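Local coordinates for ribosomal-protein-S5-alanine N-acetyltransferase (Vibrio fischeri, PDB 3IGR), which probably transfers an acetyl group from acetyl-CoA to the N-terminal alanine of ribosomal protein uS5, as a member of the RimJ acetyltransferases, at residues A[160-165]-A[170-175]; A[99-104]-A[142-147]; A[84-89]-A[122-127]. All coordinates share one frame; numbering follows the deposited sequence.

Contact 1: A[160-165]-A[170-175]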
loop_
_atom_site.group_PDB
_atom_site.type_symbol
_atom_site.label_atom_id
_atom_site.label_comp_id
_atom_site.label_asym_id
_atom_site.label_seq_id
_atom_site.Cartn_x
_atom_site.Cartn_y
_atom_site.Cartn_z
ATOM N N LYS A 160 -18.974 11.906 18.917
ATOM C CA LYS A 160 -19.221 13.345 18.821
ATOM C C LYS A 160 -18.484 14.085 19.945
ATOM O O LYS A 160 -18.385 13.571 21.071
ATOM C CB LYS A 160 -20.717 13.639 18.877
ATOM C CG LYS A 160 -21.494 13.048 17.696
ATOM C CD LYS A 160 -21.475 13.990 16.504
ATOM C CE LYS A 160 -22.033 13.320 15.245
ATOM N NZ LYS A 160 -23.502 13.104 15.348
ATOM N N LYS A 161 -17.981 15.284 19.631
ATOM C CA LYS A 161 -17.460 16.207 20.655
ATOM C C LYS A 161 -16.500 15.461 21.594
ATOM O O LYS A 161 -16.679 15.405 22.809
ATOM C CB LYS A 161 -18.624 16.859 21.404
ATOM C CG LYS A 161 -19.566 17.659 20.453
ATOM C CD LYS A 161 -20.756 18.210 21.195
ATOM C CE LYS A 161 -21.710 18.938 20.266
ATOM N NZ LYS A 161 -23.114 18.566 20.646
ATOM N N TYR A 162 -15.469 14.892 20.982
ATOM C CA TYR A 162 -14.662 13.891 21.618
ATOM C C TYR A 162 -13.487 14.483 22.406
ATOM O O TYR A 162 -13.296 14.154 23.574
ATOM C CB TYR A 162 -14.193 12.929 20.525
ATOM C CG TYR A 162 -13.444 11.728 21.014
ATOM C CD1 TYR A 162 -14.039 10.812 21.874
ATOM C CD2 TYR A 162 -12.147 11.484 20.574
ATOM C CE1 TYR A 162 -13.341 9.676 22.309
ATOM C CE2 TYR A 162 -11.439 10.365 20.996
ATOM C CZ TYR A 162 -12.040 9.470 21.863
ATOM O OH TYR A 162 -11.327 8.376 22.273
ATOM N N LEU A 163 -12.715 15.344 21.749
ATOM C CA LEU A 163 -11.535 15.979 22.314
ATOM C C LEU A 163 -11.606 17.484 22.144
ATOM O O LEU A 163 -12.109 17.989 21.128
ATOM C CB LEU A 163 -10.271 15.491 21.616
ATOM C CG LEU A 163 -9.599 14.276 22.207
ATOM C CD1 LEU A 163 -8.514 13.732 21.247
ATOM C CD2 LEU A 163 -9.001 14.693 23.551
ATOM N N TYR A 164 -11.085 18.193 23.135
ATOM C CA TYR A 164 -11.166 19.655 23.143
ATOM C C TYR A 164 -9.912 20.177 22.481
ATOM O O TYR A 164 -8.809 19.979 22.971
ATOM C CB TYR A 164 -11.300 20.172 24.576
ATOM C CG TYR A 164 -11.774 21.613 24.673
ATOM C CD1 TYR A 164 -13.130 21.927 24.556
ATOM C CD2 TYR A 164 -10.866 22.653 24.850
ATOM C CE1 TYR A 164 -13.588 23.256 24.641
ATOM C CE2 TYR A 164 -11.306 24.002 24.925
ATOM C CZ TYR A 164 -12.660 24.286 24.826
ATOM O OH TYR A 164 -13.099 25.591 24.921
ATOM N N ILE A 165 -10.088 20.774 21.311
ATOM C CA ILE A 165 -8.971 21.163 20.479
ATOM C C ILE A 165 -9.169 22.600 20.023
ATOM O O ILE A 165 -10.213 22.921 19.455
ATOM C CB ILE A 165 -8.845 20.219 19.252
ATOM C CG1 ILE A 165 -8.389 18.820 19.703
ATOM C CG2 ILE A 165 -7.880 20.811 18.221
ATOM C CD1 ILE A 165 -8.530 17.722 18.653
ATOM N N GLU A 170 -14.204 18.463 19.327
ATOM C CA GLU A 170 -14.144 18.000 17.940
ATOM C C GLU A 170 -14.619 16.551 17.827
ATOM O O GLU A 170 -14.191 15.695 18.595
ATOM C CB GLU A 170 -12.717 18.159 17.387
ATOM C CG GLU A 170 -12.275 19.626 17.217
ATOM C CD GLU A 170 -12.818 20.260 15.948
ATOM O OE1 GLU A 170 -13.455 19.555 15.145
ATOM O OE2 GLU A 170 -12.601 21.474 15.740
ATOM N N ASP A 171 -15.566 16.314 16.932
ATOM C CA ASP A 171 -15.989 14.971 16.562
ATOM C C ASP A 171 -14.751 14.160 16.100
ATOM O O ASP A 171 -13.820 14.721 15.508
ATOM C CB ASP A 171 -17.035 15.033 15.417
ATOM C CG ASP A 171 -18.358 15.716 15.821
ATOM O OD1 ASP A 171 -18.559 16.066 17.003
ATOM O OD2 ASP A 171 -19.233 15.886 14.945
ATOM N N HIS A 172 -14.725 12.855 16.396
ATOM C CA HIS A 172 -13.667 11.974 15.902
ATOM C C HIS A 172 -14.232 10.671 15.407
ATOM O O HIS A 172 -15.147 10.108 16.033
ATOM C CB HIS A 172 -12.683 11.617 17.011
ATOM C CG HIS A 172 -11.722 12.711 17.342
ATOM N ND1 HIS A 172 -10.359 12.546 17.276
ATOM C CD2 HIS A 172 -11.928 13.975 17.773
ATOM C CE1 HIS A 172 -9.759 13.660 17.651
ATOM N NE2 HIS A 172 -10.690 14.543 17.966
ATOM N N ILE A 173 -13.666 10.181 14.305
ATOM C CA ILE A 173 -13.946 8.841 13.816
ATOM C C ILE A 173 -13.158 7.848 14.651
ATOM O O ILE A 173 -11.977 8.053 14.889
ATOM C CB ILE A 173 -13.563 8.685 12.313
ATOM C CG1 ILE A 173 -14.248 9.759 11.455
ATOM C CG2 ILE A 173 -13.889 7.290 11.819
ATOM C CD1 ILE A 173 -15.772 9.721 11.473
ATOM N N LEU A 174 -13.802 6.790 15.115
ATOM C CA LEU A 174 -13.084 5.757 15.864
ATOM C C LEU A 174 -12.742 4.621 14.913
ATOM O O LEU A 174 -13.603 4.136 14.172
ATOM C CB LEU A 174 -13.920 5.230 17.045
ATOM C CG LEU A 174 -14.607 6.288 17.931
ATOM C CD1 LEU A 174 -15.643 5.665 18.839
ATOM C CD2 LEU A 174 -13.579 7.062 18.721
ATOM N N THR A 175 -11.488 4.207 14.928
ATOM C CA THR A 175 -11.040 3.123 14.058
ATOM C C THR A 175 -10.147 2.162 14.818
ATOM O O THR A 175 -9.590 2.508 15.882
ATOM C CB THR A 175 -10.272 3.645 12.797
ATOM O OG1 THR A 175 -8.937 4.041 13.157
ATOM C CG2 THR A 175 -10.986 4.812 12.148
HETATM O O HOH W 1 -11.094 22.972 16.862
#
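The carbonyl oxygen of Glu170 takes two backbone N-H groups from the facing strand: Tyr162 N sits 2.8 Å from Glu170 O, and Leu163 N makes a weak, longer bond of 3.5 Å to the same Glu170 O. Tyr162 N approaches well above the carbonyl plane, 55° out of it. Because Leu163 O also accepts Glu170 N at 2.8 Å, Tyr162 and Leu163 together face the single residue Glu170, which is the definition of a classic beta bulge. Just before the bulge, the carboxylate of Asp171 takes over from the backbone: its OD1 receives Lys161 N at 2.8 Å, on the anti side and somewhat out of plane. Asp171 OD2 rests against the aliphatic CD of Lys160, whose NZ stops 5.1 Å from Asp171 OD2, so the lysine gives proximity of opposite charge without a salt bridge.

On the apolar side, Tyr162 holds its CG anti to the backbone N (chi1 -174°), which carries CD2 over one face of the His172 imidazole, 3.5 Å from His172 CG. The two ring planes are inclined at 55°, an oblique pair, neither stacked nor edge-to-face. Ile165 CD1 meets the imidazole at its edge, and Leu163 packs obliquely against its NE2 end. Glu170 OE1 is salt-bridged to Arg140. The bend at 160-163, where strand 154-162 passes into 164-165, is therefore held to strand 168-178 by polar bonds, whereas both nitrogens of His172 lie buried without a polar partner in the model, a setting that would probably favour a neutral imidazole.

Contact 2: A[99-104]-A[142-147]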
loop_
_atom_site.group_PDB
_atom_site.type_symbol
_atom_site.label_atom_id
_atom_site.label_comp_id
_atom_site.label_asym_id
_atom_site.label_seq_id
_atom_site.Cartn_x
_atom_site.Cartn_y
_atom_site.Cartn_z
ATOM N N VAL A 99 -2.688 4.507 19.219
ATOM C CA VAL A 99 -1.631 5.084 18.405
ATOM C C VAL A 99 -1.983 6.536 18.072
ATOM O O VAL A 99 -3.125 6.851 17.673
ATOM C CB VAL A 99 -1.338 4.256 17.107
ATOM C CG1 VAL A 99 -2.555 4.174 16.170
ATOM C CG2 VAL A 99 -0.087 4.824 16.373
ATOM N N GLY A 100 -1.001 7.409 18.249
ATOM C CA GLY A 100 -1.096 8.814 17.801
ATOM C C GLY A 100 0.191 9.137 17.056
ATOM O O GLY A 100 1.257 8.644 17.429
ATOM N N TYR A 101 0.115 9.949 16.015
ATOM C CA TYR A 101 1.313 10.217 15.192
ATOM C C TYR A 101 1.299 11.637 14.657
ATOM O O TYR A 101 0.250 12.276 14.582
ATOM C CB TYR A 101 1.439 9.231 14.010
ATOM C CG TYR A 101 0.128 8.997 13.303
ATOM C CD1 TYR A 101 -0.650 7.895 13.624
ATOM C CD2 TYR A 101 -0.353 9.898 12.339
ATOM C CE1 TYR A 101 -1.864 7.678 13.023
ATOM C CE2 TYR A 101 -1.561 9.692 11.720
ATOM C CZ TYR A 101 -2.313 8.575 12.069
ATOM O OH TYR A 101 -3.525 8.332 11.491
ATOM N N SER A 102 2.476 12.110 14.263
ATOM C CA SER A 102 2.598 13.407 13.632
ATOM C C SER A 102 3.788 13.378 12.688
ATOM O O SER A 102 4.682 12.522 12.807
ATOM C CB SER A 102 2.770 14.522 14.688
ATOM O OG SER A 102 4.006 14.386 15.375
ATOM N N LEU A 103 3.774 14.309 11.743
ATOM C CA LEU A 103 4.836 14.470 10.762
ATOM C C LEU A 103 5.112 15.943 10.553
ATOM O O LEU A 103 4.187 16.771 10.545
ATOM C CB LEU A 103 4.437 13.824 9.436
ATOM C CG LEU A 103 5.517 13.658 8.352
ATOM C CD1 LEU A 103 6.591 12.697 8.799
ATOM C CD2 LEU A 103 4.876 13.162 7.075
ATOM N N ASP A 104 6.395 16.261 10.406
ATOM C CA ASP A 104 6.847 17.598 10.049
ATOM C C ASP A 104 6.142 18.071 8.780
ATOM O O ASP A 104 5.985 17.293 7.852
ATOM C CB ASP A 104 8.360 17.579 9.855
ATOM C CG ASP A 104 8.936 18.966 9.688
ATOM O OD1 ASP A 104 9.386 19.540 10.701
ATOM O OD2 ASP A 104 8.908 19.489 8.557
ATOM N N GLU A 142 -8.160 14.658 6.315
ATOM C CA GLU A 142 -8.070 13.710 5.201
ATOM C C GLU A 142 -6.718 12.977 5.142
ATOM O O GLU A 142 -6.666 11.800 4.783
ATOM C CB GLU A 142 -8.371 14.420 3.875
ATOM N N LYS A 143 -5.637 13.665 5.502
ATOM C CA LYS A 143 -4.298 13.074 5.448
ATOM C C LYS A 143 -4.196 11.904 6.420
ATOM O O LYS A 143 -3.702 10.822 6.069
ATOM C CB LYS A 143 -3.226 14.113 5.757
ATOM C CG LYS A 143 -2.941 15.071 4.621
ATOM C CD LYS A 143 -1.731 15.928 4.942
ATOM C CE LYS A 143 -2.093 17.125 5.817
ATOM N NZ LYS A 143 -2.208 18.355 4.981
ATOM N N SER A 144 -4.690 12.126 7.639
ATOM C CA SER A 144 -4.751 11.093 8.637
ATOM C C SER A 144 -5.705 9.959 8.251
ATOM O O SER A 144 -5.388 8.792 8.470
ATOM C CB SER A 144 -5.169 11.683 9.979
ATOM O OG SER A 144 -5.060 10.704 10.968
ATOM N N ALA A 145 -6.869 10.293 7.697
ATOM C CA ALA A 145 -7.831 9.268 7.270
ATOM C C ALA A 145 -7.181 8.323 6.254
ATOM O O ALA A 145 -7.340 7.110 6.349
ATOM C CB ALA A 145 -9.076 9.906 6.652
ATOM N N LYS A 146 -6.445 8.890 5.300
ATOM C CA LYS A 146 -5.826 8.096 4.232
ATOM C C LYS A 146 -4.728 7.172 4.729
ATOM O O LYS A 146 -4.612 6.041 4.263
ATOM C CB LYS A 146 -5.349 8.980 3.079
ATOM C CG LYS A 146 -6.391 9.121 1.946
ATOM C CD LYS A 146 -7.843 9.291 2.489
ATOM C CE LYS A 146 -8.543 7.938 2.756
ATOM N NZ LYS A 146 -9.777 8.069 3.582
ATOM N N VAL A 147 -3.948 7.643 5.697
ATOM C CA VAL A 147 -2.964 6.806 6.349
ATOM C C VAL A 147 -3.657 5.572 6.934
ATOM O O VAL A 147 -3.306 4.443 6.594
ATOM C CB VAL A 147 -2.202 7.572 7.460
ATOM C CG1 VAL A 147 -1.493 6.594 8.400
ATOM C CG2 VAL A 147 -1.209 8.553 6.843
#
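Tyr101 reaches from its strand to the helix with the phenol oxygen: OH lies 2.9 Å from OG of Ser144, a hydrogen bond in which either hydroxyl could be the donor. The serine oxygen meets the end of the phenol obliquely. One helical turn further, CG1 of Val147 comes within 4.2 Å of Tyr101 CZ, adding an apolar contact beside the polar one. The same oxygen-bearing end of the ring thus meets a hydroxyl and a methyl group from successive turns of helix 142-150.

The side-chain torsions account for this meeting. With chi1 at 44°, Tyr101 has its CG between the backbone N and the carbonyl carbon, and from there the ring extends towards the helix across a CA separation of 9.0 Å from Ser144. On the helix, Ser144 turns OG opposite its own N (chi1 -173°), and this rotamer, beside the carbonyl carbon, brings OG to the phenol oxygen.

In the next shell, Met113 and Val117 of helix 112-126 pack on the Tyr101 side chain. The amide of Ser144 is bonded to OD1 of Asn141, just ahead of the helix, and the Ser144 side chain touches Tyr137 of strand 132-137. Within the helix, Val147 N is bonded to Lys143 O, which ties the valine's turn to the preceding one. Strand 96-103 pairs in parallel with strand 132-137, and helices 112-126 and 142-150 follow these two strands in turn; this alternation of parallel central strands and helices is characteristic of the GNAT acetyltransferase fold.

Contact 3: A[84-89]-A[122-127]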
loop_
_atom_site.group_PDB
_atom_site.type_symbol
_atom_site.label_atom_id
_atom_site.label_comp_id
_atom_site.label_asym_id
_atom_site.label_seq_id
_atom_site.Cartn_x
_atom_site.Cartn_y
_atom_site.Cartn_z
ATOM N N VAL A 84 5.511 8.460 16.387
ATOM C CA VAL A 84 4.415 7.482 16.414
ATOM C C VAL A 84 4.399 7.010 17.843
ATOM O O VAL A 84 5.376 6.426 18.311
ATOM C CB VAL A 84 4.616 6.282 15.430
ATOM C CG1 VAL A 84 3.397 5.369 15.431
ATOM C CG2 VAL A 84 4.854 6.774 13.984
ATOM N N SER A 85 3.310 7.298 18.551
ATOM C CA SER A 85 3.263 7.044 19.992
ATOM C C SER A 85 2.190 6.021 20.315
ATOM O O SER A 85 1.027 6.230 19.995
ATOM C CB SER A 85 2.975 8.338 20.742
ATOM O OG SER A 85 2.747 8.064 22.117
ATOM N N TYR A 86 2.587 4.918 20.947
ATOM C CA TYR A 86 1.636 3.900 21.427
ATOM C C TYR A 86 1.501 4.095 22.931
ATOM O O TYR A 86 2.484 3.976 23.674
ATOM C CB TYR A 86 2.103 2.484 21.079
ATOM C CG TYR A 86 2.199 2.286 19.592
ATOM C CD1 TYR A 86 1.094 1.867 18.858
ATOM C CD2 TYR A 86 3.382 2.586 18.899
ATOM C CE1 TYR A 86 1.174 1.704 17.480
ATOM C CE2 TYR A 86 3.467 2.431 17.515
ATOM C CZ TYR A 86 2.351 1.993 16.820
ATOM O OH TYR A 86 2.395 1.863 15.468
ATOM N N SER A 87 0.291 4.438 23.355
ATOM C CA SER A 87 0.004 4.784 24.735
ATOM C C SER A 87 -1.289 4.126 25.180
ATOM O O SER A 87 -2.005 3.528 24.367
ATOM C CB SER A 87 -0.157 6.295 24.857
ATOM O OG SER A 87 -1.272 6.714 24.084
ATOM N N ASN A 88 -1.590 4.239 26.467
ATOM C CA ASN A 88 -2.844 3.724 26.978
ATOM C C ASN A 88 -2.850 2.216 26.733
ATOM O O ASN A 88 -3.844 1.650 26.288
ATOM C CB ASN A 88 -3.966 4.365 26.165
ATOM C CG ASN A 88 -5.018 4.960 27.000
ATOM O OD1 ASN A 88 -5.058 6.190 27.176
ATOM N ND2 ASN A 88 -5.903 4.122 27.528
ATOM N N ILE A 89 -1.716 1.572 26.973
ATOM C CA ILE A 89 -1.610 0.154 26.720
ATOM C C ILE A 89 -2.187 -0.654 27.888
ATOM O O ILE A 89 -1.850 -0.402 29.043
ATOM C CB ILE A 89 -0.156 -0.233 26.431
ATOM C CG1 ILE A 89 0.277 0.368 25.080
ATOM C CG2 ILE A 89 0.021 -1.752 26.456
ATOM C CD1 ILE A 89 1.743 0.115 24.741
ATOM N N ASP A 122 3.115 -3.278 13.059
ATOM C CA ASP A 122 3.536 -4.640 12.823
ATOM C C ASP A 122 4.349 -5.181 13.998
ATOM O O ASP A 122 4.194 -6.348 14.409
ATOM C CB ASP A 122 4.406 -4.661 11.579
ATOM C CG ASP A 122 3.960 -5.672 10.610
ATOM O OD1 ASP A 122 3.211 -5.275 9.685
ATOM O OD2 ASP A 122 4.334 -6.858 10.775
ATOM N N TRP A 123 5.232 -4.333 14.518
ATOM C CA TRP A 123 6.017 -4.690 15.688
ATOM C C TRP A 123 5.150 -4.809 16.966
ATOM O O TRP A 123 5.361 -5.699 17.778
ATOM C CB TRP A 123 7.168 -3.703 15.861
ATOM C CG TRP A 123 8.102 -4.061 16.969
ATOM C CD1 TRP A 123 9.157 -4.945 16.915
ATOM C CD2 TRP A 123 8.093 -3.525 18.290
ATOM N NE1 TRP A 123 9.789 -4.997 18.134
ATOM C CE2 TRP A 123 9.161 -4.135 18.997
ATOM C CE3 TRP A 123 7.291 -2.581 18.951
ATOM C CZ2 TRP A 123 9.437 -3.840 20.335
ATOM C CZ3 TRP A 123 7.583 -2.275 20.287
ATOM C CH2 TRP A 123 8.638 -2.915 20.960
HETATM N N MSE A 124 4.174 -3.921 17.134
HETATM C CA MSE A 124 3.294 -3.980 18.304
HETATM C C MSE A 124 2.485 -5.297 18.326
HETATM O O MSE A 124 2.205 -5.861 19.395
HETATM C CB MSE A 124 2.363 -2.772 18.342
HETATM C CG MSE A 124 3.094 -1.430 18.527
HETATM SE SE MSE A 124 3.955 -1.366 20.286
HETATM C CE MSE A 124 2.393 -1.433 21.415
ATOM N N PHE A 125 2.143 -5.781 17.136
ATOM C CA PHE A 125 1.359 -6.994 16.980
ATOM C C PHE A 125 2.252 -8.226 17.192
ATOM O O PHE A 125 1.927 -9.128 17.987
ATOM C CB PHE A 125 0.743 -7.032 15.577
ATOM C CG PHE A 125 -0.557 -6.266 15.432
ATOM C CD1 PHE A 125 -1.162 -5.627 16.519
ATOM C CD2 PHE A 125 -1.219 -6.254 14.201
ATOM C CE1 PHE A 125 -2.386 -4.954 16.368
ATOM C CE2 PHE A 125 -2.446 -5.581 14.039
ATOM C CZ PHE A 125 -3.023 -4.929 15.125
ATOM N N LYS A 126 3.368 -8.248 16.473
ATOM C CA LYS A 126 4.249 -9.403 16.419
ATOM C C LYS A 126 5.163 -9.508 17.632
ATOM O O LYS A 126 5.236 -10.562 18.226
ATOM C CB LYS A 126 5.042 -9.450 15.104
ATOM C CG LYS A 126 4.144 -9.752 13.889
ATOM C CD LYS A 126 4.887 -9.741 12.545
ATOM C CE LYS A 126 3.912 -10.099 11.403
ATOM N NZ LYS A 126 4.277 -9.493 10.089
ATOM N N ALA A 127 5.861 -8.433 17.995
ATOM C CA ALA A 127 6.786 -8.485 19.135
ATOM C C ALA A 127 6.120 -8.151 20.463
ATOM O O ALA A 127 6.540 -8.653 21.491
ATOM C CB ALA A 127 7.978 -7.591 18.914
#
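One face of the Tyr86 ring is occupied by the selenomethionine side chain at position 124. Its CG stands almost exactly over the middle of the ring, 3.7 Å from the Tyr86 centroid and only 5° off the normal, a CH-pi contact with close to ideal geometry. The distances confirm the centring: Met124 CG is 3.8 Å from Tyr86 CE1 and 4.0 Å from Tyr86 CG, so no ring carbon is strongly favoured. The selenium follows over the same face, with Met124 SE 4.4 Å from the ring centroid and 23° off the normal, a Met-aromatic contact displaced towards the CG end of the tyrosine. The two side chains run past each other in opposite directions, the methionine advancing from the helix towards the strand as the tyrosine extends the other way.

All three methionine torsions lie near -65°, and this folded chain carries CE back to the root of the ring, 3.9 Å from Tyr86 CB. There it also meets the end of Ile89: Met124 CE and Ile89 CD1 touch tip to tip at 3.7 Å, beyond the corner the chain makes at Asn88.

The contact places helix 112-126 on strand 79-90 in the core of the GNAT domain, at the helix that follows strand 96-103 in the central sheet. Phe68, on the neighbouring strand 68-74, packs against both Ile89 and Met124, and Leu130 touches the methionine from the loop after the helix. Ile121 and Val99 add further apolar contacts to the Tyr86 side chain.

The polar end of the tyrosine has its partner one turn up the helix, where Tyr86 OH is hydrogen-bonded to OG1 of Thr120. On the helix itself, Lys126 NZ forms a salt bridge with Asp122 OD2, spanning a single turn at 2.7 Å.

How the contacts relate
Contacts 2 and 3 are directly joined through neighbouring antiparallel strands: Gly100 O lies 2.7 Å from Ser85 N, a probable hydrogen bond, and Val99 CG2 packs 3.5 Å from Tyr86 CE1. Their segments alternate along the chain, and their centres are about 16 Å apart. Contact 1 comes later in the sequence and touches neither; its nearest atoms are about 7 Å from contact 2 and about 8 Å from contact 3, although all three reach the same sheet. The segment 142-147 belongs to the helix that precedes strand 154-162, which leads into contact 1. A bound sodium ion lies about 6 Å from the Ile165 side chain.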